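Local coordinates for glutamate--LysW ligase ArgX (Sulfolobus tokodaii, PDB 3VPB), which probably catalyses the ATP-dependent joining of the amino group of glutamate to the gamma-carboxyl of the C-terminal glutamate of the carrier protein LysW, at residues G231-I236 and D253-K258. Sequence-based numbering, arbitrary orientation.
Sequences GEFVSI and DVPEFK. With GLU (glutamic acid), chain M.
Pro255 lies over one face of the Phe233 ring, while Phe257 meets the same ring at its edge. The first is a CH-pi contact by geometry: Pro255 CG stands 3.9 Å from the centroid of the Phe233 ring and only 10° off its normal. At the edge, Phe257 CE2 lies in the plane of Phe233, 4.0 Å from Phe233 CZ, and the two side chains cross at about a right angle. The setting is the RimK-like ATP-grasp domain, where the loop after strand 245-252 runs across the start of strand 233-241 toward helix 258-264; the touching parts diverge by 74°. Phe233 CG is anti to the backbone N (chi1 173°), which sets the root of the ring beside the carbonyl carbon.

The proline also packs on the strand backbone and on Ser235, whose CB is directed toward the loop. Pro255 CD is 3.6 Å from Phe233 O, and Pro255 CB is 3.8 Å from Ser235 CB. The side chains meet by apolar packing, while the carbonyls of Phe233 and Asp253 both accept hydrogen bonds from Asn76 ND2. Ser235 OG instead bonds to Glu56 OE2 of the LysW chain and to ND2 of Asn252, a metal ligand, consistent with this edge facing the carrier's reactive C-terminal glutamate.

Beyond the proline, Phe257 occupies the N-cap position of helix 258-264, and its ring, like that of Phe233, packs on Ile180 and Val268. The CA–CB bond of Glu256 is directed away from the strand, and the chain beyond CG is extended; OE1 forms a salt bridge with Arg11 and OE2 takes a hydrogen bond from Trp133 NE1, which probably helps fix the carboxylate. The amino N of the bound glutamate donates a hydrogen bond to Glu256 OE2 at 2.9 Å.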
# COMPACT_ATOMS: atom_id res chain seq x y z
N GLY B 231 -29.15 10.04 -9.70
CA GLY B 231 -28.23 9.89 -10.84
C GLY B 231 -28.88 10.23 -12.17
O GLY B 231 -30.02 9.86 -12.41
N GLU B 232 -28.16 10.93 -13.03
CA GLU B 232 -28.62 11.21 -14.39
C GLU B 232 -28.28 10.15 -15.42
O GLU B 232 -28.99 10.00 -16.41
CB GLU B 232 -28.08 12.56 -14.89
CG GLU B 232 -29.11 13.66 -14.74
CD GLU B 232 -28.68 14.95 -15.38
OE1 GLU B 232 -27.62 15.48 -14.99
OE2 GLU B 232 -29.41 15.44 -16.27
N PHE B 233 -27.17 9.43 -15.21
CA PHE B 233 -26.81 8.35 -16.12
C PHE B 233 -26.11 7.31 -15.28
O PHE B 233 -24.92 7.43 -15.00
CB PHE B 233 -25.91 8.85 -17.27
CG PHE B 233 -25.36 7.76 -18.17
CD1 PHE B 233 -26.15 6.70 -18.59
CD2 PHE B 233 -24.05 7.84 -18.63
CE1 PHE B 233 -25.64 5.72 -19.44
CE2 PHE B 233 -23.53 6.87 -19.47
CZ PHE B 233 -24.31 5.81 -19.89
N VAL B 234 -26.86 6.31 -14.82
CA VAL B 234 -26.29 5.35 -13.86
C VAL B 234 -26.70 3.92 -14.19
O VAL B 234 -27.72 3.69 -14.85
CB VAL B 234 -26.71 5.66 -12.39
CG1 VAL B 234 -26.08 6.98 -11.86
CG2 VAL B 234 -28.24 5.67 -12.27
N SER B 235 -25.90 2.97 -13.72
CA SER B 235 -26.33 1.58 -13.79
C SER B 235 -26.74 1.09 -12.41
O SER B 235 -26.40 1.68 -11.37
CB SER B 235 -25.24 0.68 -14.41
OG SER B 235 -24.11 0.64 -13.58
N ILE B 236 -27.54 0.03 -12.41
CA ILE B 236 -28.06 -0.55 -11.19
C ILE B 236 -27.90 -2.06 -11.29
O ILE B 236 -28.19 -2.66 -12.35
CB ILE B 236 -29.57 -0.24 -10.99
CG1 ILE B 236 -29.90 1.24 -11.24
CG2 ILE B 236 -30.01 -0.60 -9.56
CD1 ILE B 236 -30.09 1.68 -12.75
N ASP B 253 -21.74 4.88 -10.98
CA ASP B 253 -21.76 6.26 -11.47
C ASP B 253 -21.05 6.54 -12.80
O ASP B 253 -21.28 7.60 -13.40
CB ASP B 253 -21.26 7.22 -10.39
CG ASP B 253 -19.89 6.85 -9.84
OD1 ASP B 253 -18.92 6.88 -10.62
OD2 ASP B 253 -19.78 6.54 -8.63
N VAL B 254 -20.20 5.62 -13.26
CA VAL B 254 -19.58 5.71 -14.59
C VAL B 254 -19.85 4.41 -15.33
O VAL B 254 -18.96 3.54 -15.47
CB VAL B 254 -18.06 6.02 -14.55
CG1 VAL B 254 -17.52 6.27 -15.98
CG2 VAL B 254 -17.75 7.27 -13.69
N PRO B 255 -21.08 4.25 -15.81
CA PRO B 255 -21.45 2.90 -16.24
C PRO B 255 -20.77 2.43 -17.52
O PRO B 255 -20.54 3.21 -18.43
CB PRO B 255 -22.97 2.96 -16.41
CG PRO B 255 -23.34 4.40 -16.41
CD PRO B 255 -22.20 5.22 -15.88
N GLU B 256 -20.42 1.16 -17.54
CA GLU B 256 -19.97 0.54 -18.78
C GLU B 256 -21.23 -0.07 -19.40
O GLU B 256 -22.24 -0.25 -18.70
CB GLU B 256 -18.89 -0.50 -18.52
CG GLU B 256 -17.48 0.09 -18.20
CD GLU B 256 -16.53 -0.98 -17.66
OE1 GLU B 256 -15.32 -0.90 -17.93
OE2 GLU B 256 -17.02 -1.92 -16.98
N PHE B 257 -21.21 -0.32 -20.70
CA PHE B 257 -22.43 -0.75 -21.40
C PHE B 257 -22.21 -1.63 -22.61
O PHE B 257 -23.15 -1.81 -23.39
CB PHE B 257 -23.39 0.43 -21.72
CG PHE B 257 -22.72 1.63 -22.36
CD1 PHE B 257 -22.53 1.70 -23.75
CD2 PHE B 257 -22.33 2.73 -21.56
CE1 PHE B 257 -21.94 2.83 -24.33
CE2 PHE B 257 -21.70 3.84 -22.12
CZ PHE B 257 -21.52 3.91 -23.51
N LYS B 258 -21.02 -2.23 -22.77
CA LYS B 258 -20.80 -3.16 -23.90
C LYS B 258 -21.70 -4.40 -23.82
O LYS B 258 -22.21 -4.87 -24.84
CB LYS B 258 -19.35 -3.60 -24.00
CG LYS B 258 -18.47 -2.63 -24.76
CD LYS B 258 -17.14 -3.29 -25.11
CE LYS B 258 -16.25 -3.36 -23.89
NZ LYS B 258 -15.36 -4.54 -23.96
N GLU M . -18.94 -3.22 -15.25
CA GLU M . -20.03 -4.08 -15.78
C GLU M . -19.63 -5.54 -15.64
O GLU M . -20.53 -6.38 -15.50
CB GLU M . -20.31 -3.76 -17.26
CG GLU M . -21.56 -4.44 -17.80
CD GLU M . -21.84 -4.11 -19.27
OE1 GLU M . -20.87 -4.02 -20.07
OE2 GLU M . -23.04 -3.95 -19.61
OXT GLU M . -18.43 -5.89 -15.70